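Local atomic coordinates of peptidoglycan D,D-transpeptidase FtsI (Yersinia pestis, PDB entry 6SYN), a protein that probably cross-links peptidoglycan as a class B penicillin-binding protein, a D,D-transpeptidase whose active site is acylated by beta-lactam antibiotics. Residues Ser252-Met257 / Phe328-Ala333; Val259-Gln264 / Ser319-Thr324. All coordinates share one frame; numbering follows the deposited sequence.

Both interactions are buried contacts in the transpeptidase domain and both use helix 255-264, interaction 1 at its N-terminal end and interaction 2 further along. Their partners are also continuous: helix 319-327 supplies the second half of interaction 2, and the loop that follows it supplies that of interaction 1. The chemistry differs with position. Behind the acylated serine, 252-257 meets 328-333 through sulfur, methyl and aromatic groups, whereas 259-264 meets 319-324 through a pair of threonine hydroxyls with methyl groups around them. Their centres lie about 11 Å apart, and the two join where Phe328 CZ comes within 3.7 Å of Met260 SD.

Interaction 1: Ser252-Met257 / Phe328-Ala333; sequences STVKPM and FGFGKA. With CB9 ((2R,4S)-2-[(1R)-1-{[(2S)-2-carboxy-2-phenylacetyl]amino}-2-oxoethyl]-5,5-dimethyl-1,3-thiazolidine-4-carboxylic acid), chain D.
Met257 reaches out from helix 255-264 and touches both Phe328 and Phe330. Its CB already points toward the loop. CG lies over one face of the Phe328 ring, 4.2 Å from the centroid and 16° off the normal, a CH-pi contact offset toward the rim. SD follows obliquely, 3.6 Å from Phe328 CG, in a Met-aromatic contact. The chain then bends at chi3 (-79°), which carries CE away to the second ring, 3.9 Å from Phe330 CE2. That same ring atom meets Val254 CG1 at 4.0 Å, the methyl arriving at the ring edge with the valine side chain roughly perpendicular to that of Phe330. This apolar packing backs Ser252 and Lys255, which match the SxxK motif of penicillin-binding proteins and whose side chains lead to the pocket. Ser252 OG is bonded covalently to atom C of CB9, 1.3 Å away, so the opened penicillin is held as an acyl-enzyme; Ser252 N makes a weak hydrogen bond to CB9 O. Lys255 stretches out nearly straight and brings NZ to Ser252 OG in a weak hydrogen bond of 3.2 Å, with further hydrogen bonds to Ser304 OG and Asn306 OD1. On the loop side, Gly329 takes positive phi in a Schellman motif at the end of helix 319-327, and Tyr325 of that helix touches Val254, Met257 and Phe330.

Interaction 2: Val259-Gln264 / Ser319-Thr324; sequences VMTALQ and SALVDT
Thr261 overlaps Thr324, the two side chains running antiparallel alongside one another so that hydroxyl meets hydroxyl and methyl groups close in around them. The two OG1 atoms lie 2.9 Å apart, at hydrogen-bonding distance. Thr261 OG1 is also hydrogen-bonded to Met257 O, one turn back in its own helix: chi1 of -50° puts OG1 beside the backbone N, from where it turns back to that carbonyl. Thr324 OG1 is likewise 3.3 Å from Ala320 O, a weak contact one turn back in helix 319-327. Each of these buried hydroxyls thus lies near a carbonyl of its own helix, Thr261 near Met257 O and Thr324 near Ala320 O. The apolar half of Thr261 is its CG2, which rests against Ala320 CB at 3.7 Å. Thr324 CG2 lies 3.5 Å from Thr261 OG1, and Leu321 CD2 approaches the same oxygen at 3.9 Å. The axes of the two short segments approach to 9.9 Å, with 120° between their N-to-C directions. Thr261 also touches Met316, and Leu321 packs on Val258. Elsewhere around helix 255-264, Val259, Met260 and Leu263 lean on Val412 of helix 406-416, and Val259 also meets helix 297-303.

Interaction 1: Ser252-Met257 / Phe328-Ala333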
loop_
_atom_site.group_PDB
_atom_site.type_symbol
_atom_site.label_atom_id
_atom_site.label_comp_id
_atom_site.label_asym_id
_atom_site.label_seq_id
_atom_site.Cartn_x
_atom_site.Cartn_y
_atom_site.Cartn_z
ATOM N N SER A 252 4.612 14.806 8.400
ATOM C CA SER A 252 5.833 14.802 9.192
ATOM C C SER A 252 6.849 13.691 8.896
ATOM O O SER A 252 7.960 13.722 9.420
ATOM C CB SER A 252 5.523 14.948 10.685
ATOM O OG SER A 252 4.761 16.106 11.120
ATOM N N THR A 253 6.482 12.752 8.006
ATOM C CA THR A 253 7.364 11.675 7.571
ATOM C C THR A 253 8.540 12.207 6.729
ATOM O O THR A 253 9.529 11.462 6.597
ATOM C CB THR A 253 6.580 10.593 6.814
ATOM O OG1 THR A 253 5.877 11.196 5.728
ATOM C CG2 THR A 253 5.602 9.844 7.695
ATOM N N VAL A 254 8.448 13.424 6.175
ATOM C CA VAL A 254 9.529 14.077 5.368
ATOM C C VAL A 254 10.716 14.468 6.261
ATOM O O VAL A 254 11.846 14.530 5.731
ATOM C CB VAL A 254 9.023 15.318 4.606
ATOM C CG1 VAL A 254 7.986 14.954 3.560
ATOM C CG2 VAL A 254 8.502 16.400 5.539
ATOM N N LYS A 255 10.467 14.730 7.551
ATOM C CA LYS A 255 11.378 15.466 8.475
ATOM C C LYS A 255 12.775 14.852 8.507
ATOM O O LYS A 255 13.748 15.593 8.630
ATOM C CB LYS A 255 10.788 15.538 9.886
ATOM C CG LYS A 255 9.626 16.508 10.028
ATOM C CD LYS A 255 9.098 16.634 11.439
ATOM C CE LYS A 255 7.974 17.644 11.546
ATOM N NZ LYS A 255 7.189 17.455 12.786
ATOM N N PRO A 256 12.946 13.511 8.445
ATOM C CA PRO A 256 14.286 12.927 8.368
ATOM C C PRO A 256 15.119 13.437 7.180
ATOM O O PRO A 256 16.324 13.495 7.323
ATOM C CB PRO A 256 14.014 11.419 8.275
ATOM C CG PRO A 256 12.694 11.262 8.993
ATOM C CD PRO A 256 11.903 12.482 8.568
ATOM N N MET A 257 14.481 13.811 6.065
ATOM C CA MET A 257 15.178 14.393 4.885
ATOM C C MET A 257 15.481 15.878 5.128
ATOM O O MET A 257 16.481 16.364 4.573
ATOM C CB MET A 257 14.355 14.233 3.605
ATOM C CG MET A 257 14.077 12.789 3.254
ATOM S SD MET A 257 13.179 12.633 1.695
ATOM C CE MET A 257 11.505 13.006 2.218
ATOM N N PHE A 328 15.403 11.609 -3.299
ATOM C CA PHE A 328 14.814 10.449 -2.575
ATOM C C PHE A 328 13.661 9.839 -3.379
ATOM O O PHE A 328 13.200 8.741 -3.011
ATOM C CB PHE A 328 14.399 10.846 -1.155
ATOM C CG PHE A 328 15.479 10.618 -0.128
ATOM C CD1 PHE A 328 16.404 11.607 0.169
ATOM C CD2 PHE A 328 15.597 9.395 0.515
ATOM C CE1 PHE A 328 17.403 11.385 1.108
ATOM C CE2 PHE A 328 16.596 9.175 1.454
ATOM C CZ PHE A 328 17.496 10.172 1.751
ATOM N N GLY A 329 13.212 10.527 -4.431
ATOM C CA GLY A 329 12.329 9.959 -5.469
ATOM C C GLY A 329 10.900 10.474 -5.406
ATOM O O GLY A 329 10.054 9.896 -6.107
ATOM N N PHE A 330 10.611 11.507 -4.611
ATOM C CA PHE A 330 9.322 12.242 -4.695
ATOM C C PHE A 330 9.251 12.902 -6.082
ATOM O O PHE A 330 10.304 13.337 -6.608
ATOM C CB PHE A 330 9.152 13.219 -3.525
ATOM C CG PHE A 330 8.668 12.617 -2.223
ATOM C CD1 PHE A 330 8.232 11.300 -2.139
ATOM C CD2 PHE A 330 8.622 13.387 -1.069
ATOM C CE1 PHE A 330 7.783 10.768 -0.938
ATOM C CE2 PHE A 330 8.165 12.856 0.129
ATOM C CZ PHE A 330 7.741 11.548 0.192
ATOM N N GLY A 331 8.056 12.904 -6.684
ATOM C CA GLY A 331 7.784 13.480 -8.017
ATOM C C GLY A 331 8.297 12.609 -9.152
ATOM O O GLY A 331 8.405 13.112 -10.285
ATOM N N LYS A 332 8.590 11.337 -8.885
ATOM C CA LYS A 332 9.235 10.433 -9.867
ATOM C C LYS A 332 8.453 9.124 -9.955
ATOM O O LYS A 332 8.068 8.589 -8.898
ATOM C CB LYS A 332 10.679 10.148 -9.453
ATOM C CG LYS A 332 11.663 11.287 -9.674
ATOM C CD LYS A 332 13.035 10.952 -9.143
ATOM C CE LYS A 332 14.010 12.106 -9.220
ATOM N NZ LYS A 332 15.335 11.738 -8.665
ATOM N N ALA A 333 8.264 8.618 -11.176
ATOM C CA ALA A 333 7.558 7.346 -11.448
ATOM C C ALA A 333 8.259 6.219 -10.683
ATOM O O ALA A 333 9.481 6.301 -10.487
ATOM C CB ALA A 333 7.501 7.071 -12.931
HETATM C C CB9 D . 3.460 15.986 11.399
HETATM N N CB9 D . 1.610 17.301 12.470
HETATM O O CB9 D . 2.718 15.169 10.910
HETATM C CA CB9 D . 3.049 17.031 12.430
HETATM C CB CB9 D . 3.663 16.681 13.816
HETATM C CAA CB9 D . 2.754 15.001 16.916
HETATM C CAB CB9 D . 0.586 15.311 15.720
HETATM O OAD CB9 D . 1.972 12.408 15.054
HETATM O OAE CB9 D . -1.659 20.649 11.866
HETATM O OAF CB9 D . 1.856 19.273 11.437
HETATM O OAG CB9 D . 4.042 12.699 14.481
HETATM O OAH CB9 D . -0.837 19.281 10.458
HETATM C CAJ CB9 D . -2.822 16.851 15.280
HETATM C CAK CB9 D . -1.989 17.815 15.797
HETATM C CAL CB9 D . -2.805 16.584 13.932
HETATM C CAM CB9 D . -1.131 18.513 14.961
HETATM C CAN CB9 D . -1.943 17.277 13.090
HETATM N NAP CB9 D . 3.886 15.243 14.021
HETATM S SAQ CB9 D . 2.564 17.139 15.193
HETATM C CAR CB9 D . 2.905 13.089 14.665
HETATM C CAS CB9 D . -0.965 19.709 11.577
HETATM C CAT CB9 D . 1.181 18.526 12.144
HETATM C CAU CB9 D . -1.070 18.231 13.603
HETATM C CAX CB9 D . 2.629 14.575 14.377
HETATM C CAY CB9 D . -0.151 19.057 12.711
HETATM C CAZ CB9 D . 2.098 15.392 15.601
#

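Interaction 2: Val259-Gln264 / Ser319-Thr324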
loop_
_atom_site.group_PDB
_atom_site.type_symbol
_atom_site.label_atom_id
_atom_site.label_comp_id
_atom_site.label_asym_id
_atom_site.label_seq_id
_atom_site.Cartn_x
_atom_site.Cartn_y
_atom_site.Cartn_z
ATOM N N VAL A 259 16.312 17.174 8.128
ATOM C CA VAL A 259 17.481 17.056 9.048
ATOM C C VAL A 259 18.721 16.730 8.211
ATOM O O VAL A 259 19.766 17.346 8.457
ATOM C CB VAL A 259 17.225 16.012 10.152
ATOM C CG1 VAL A 259 18.486 15.673 10.930
ATOM C CG2 VAL A 259 16.130 16.480 11.096
ATOM N N MET A 260 18.598 15.822 7.242
ATOM C CA MET A 260 19.718 15.404 6.357
ATOM C C MET A 260 20.235 16.618 5.574
ATOM O O MET A 260 21.451 16.872 5.615
ATOM C CB MET A 260 19.278 14.297 5.391
ATOM C CG MET A 260 19.178 12.931 6.057
ATOM S SD MET A 260 18.306 11.697 5.060
ATOM C CE MET A 260 18.260 10.325 6.209
ATOM N N THR A 261 19.345 17.353 4.910
ATOM C CA THR A 261 19.694 18.541 4.088
ATOM C C THR A 261 20.448 19.557 4.957
ATOM O O THR A 261 21.520 20.012 4.532
ATOM C CB THR A 261 18.443 19.151 3.442
ATOM O OG1 THR A 261 17.726 18.095 2.802
ATOM C CG2 THR A 261 18.761 20.220 2.421
ATOM N N ALA A 262 19.899 19.889 6.128
ATOM C CA ALA A 262 20.414 20.933 7.046
ATOM C C ALA A 262 21.819 20.562 7.538
ATOM O O ALA A 262 22.660 21.469 7.647
ATOM C CB ALA A 262 19.454 21.126 8.194
ATOM N N LEU A 263 22.060 19.280 7.824
ATOM C CA LEU A 263 23.402 18.761 8.204
ATOM C C LEU A 263 24.389 18.999 7.049
ATOM O O LEU A 263 25.447 19.608 7.302
ATOM C CB LEU A 263 23.292 17.277 8.575
ATOM C CG LEU A 263 22.578 16.976 9.894
ATOM C CD1 LEU A 263 22.331 15.486 10.065
ATOM C CD2 LEU A 263 23.366 17.505 11.076
ATOM N N GLN A 264 24.044 18.576 5.826
ATOM C CA GLN A 264 24.909 18.719 4.621
ATOM C C GLN A 264 25.203 20.197 4.345
ATOM O O GLN A 264 26.352 20.504 3.995
ATOM C CB GLN A 264 24.259 18.111 3.379
ATOM C CG GLN A 264 25.130 18.225 2.138
ATOM C CD GLN A 264 24.904 17.078 1.186
ATOM O OE1 GLN A 264 25.630 16.085 1.202
ATOM N NE2 GLN A 264 23.879 17.201 0.358
ATOM N N SER A 319 15.133 25.620 -2.832
ATOM C CA SER A 319 15.557 24.584 -3.814
ATOM C C SER A 319 16.184 23.365 -3.122
ATOM O O SER A 319 16.190 22.283 -3.749
ATOM C CB SER A 319 16.508 25.167 -4.823
ATOM O OG SER A 319 17.712 25.569 -4.188
ATOM N N ALA A 320 16.710 23.521 -1.899
ATOM C CA ALA A 320 17.450 22.465 -1.164
ATOM C C ALA A 320 16.529 21.273 -0.861
ATOM O O ALA A 320 16.860 20.151 -1.307
ATOM C CB ALA A 320 18.059 23.022 0.099
ATOM N N LEU A 321 15.423 21.495 -0.141
ATOM C CA LEU A 321 14.458 20.417 0.214
ATOM C C LEU A 321 13.792 19.882 -1.057
ATOM O O LEU A 321 13.414 18.687 -1.066
ATOM C CB LEU A 321 13.408 20.936 1.202
ATOM C CG LEU A 321 13.878 21.081 2.646
ATOM C CD1 LEU A 321 12.810 21.747 3.496
ATOM C CD2 LEU A 321 14.257 19.732 3.231
ATOM N N VAL A 322 13.656 20.728 -2.082
ATOM C CA VAL A 322 13.092 20.332 -3.407
ATOM C C VAL A 322 14.078 19.369 -4.078
ATOM O O VAL A 322 13.618 18.393 -4.681
ATOM C CB VAL A 322 12.765 21.546 -4.299
ATOM C CG1 VAL A 322 12.276 21.116 -5.675
ATOM C CG2 VAL A 322 11.737 22.454 -3.639
ATOM N N ASP A 323 15.382 19.615 -3.948
ATOM C CA ASP A 323 16.433 18.716 -4.493
ATOM C C ASP A 323 16.472 17.396 -3.706
ATOM O O ASP A 323 16.544 16.337 -4.348
ATOM C CB ASP A 323 17.810 19.382 -4.500
ATOM C CG ASP A 323 18.736 18.752 -5.523
ATOM O OD1 ASP A 323 18.473 18.939 -6.735
ATOM O OD2 ASP A 323 19.686 18.051 -5.105
ATOM N N THR A 324 16.431 17.438 -2.373
ATOM C CA THR A 324 16.572 16.228 -1.521
ATOM C C THR A 324 15.346 15.317 -1.680
ATOM O O THR A 324 15.550 14.095 -1.787
ATOM C CB THR A 324 16.830 16.579 -0.052
ATOM O OG1 THR A 324 18.039 17.337 0.027
ATOM C CG2 THR A 324 16.945 15.341 0.814
#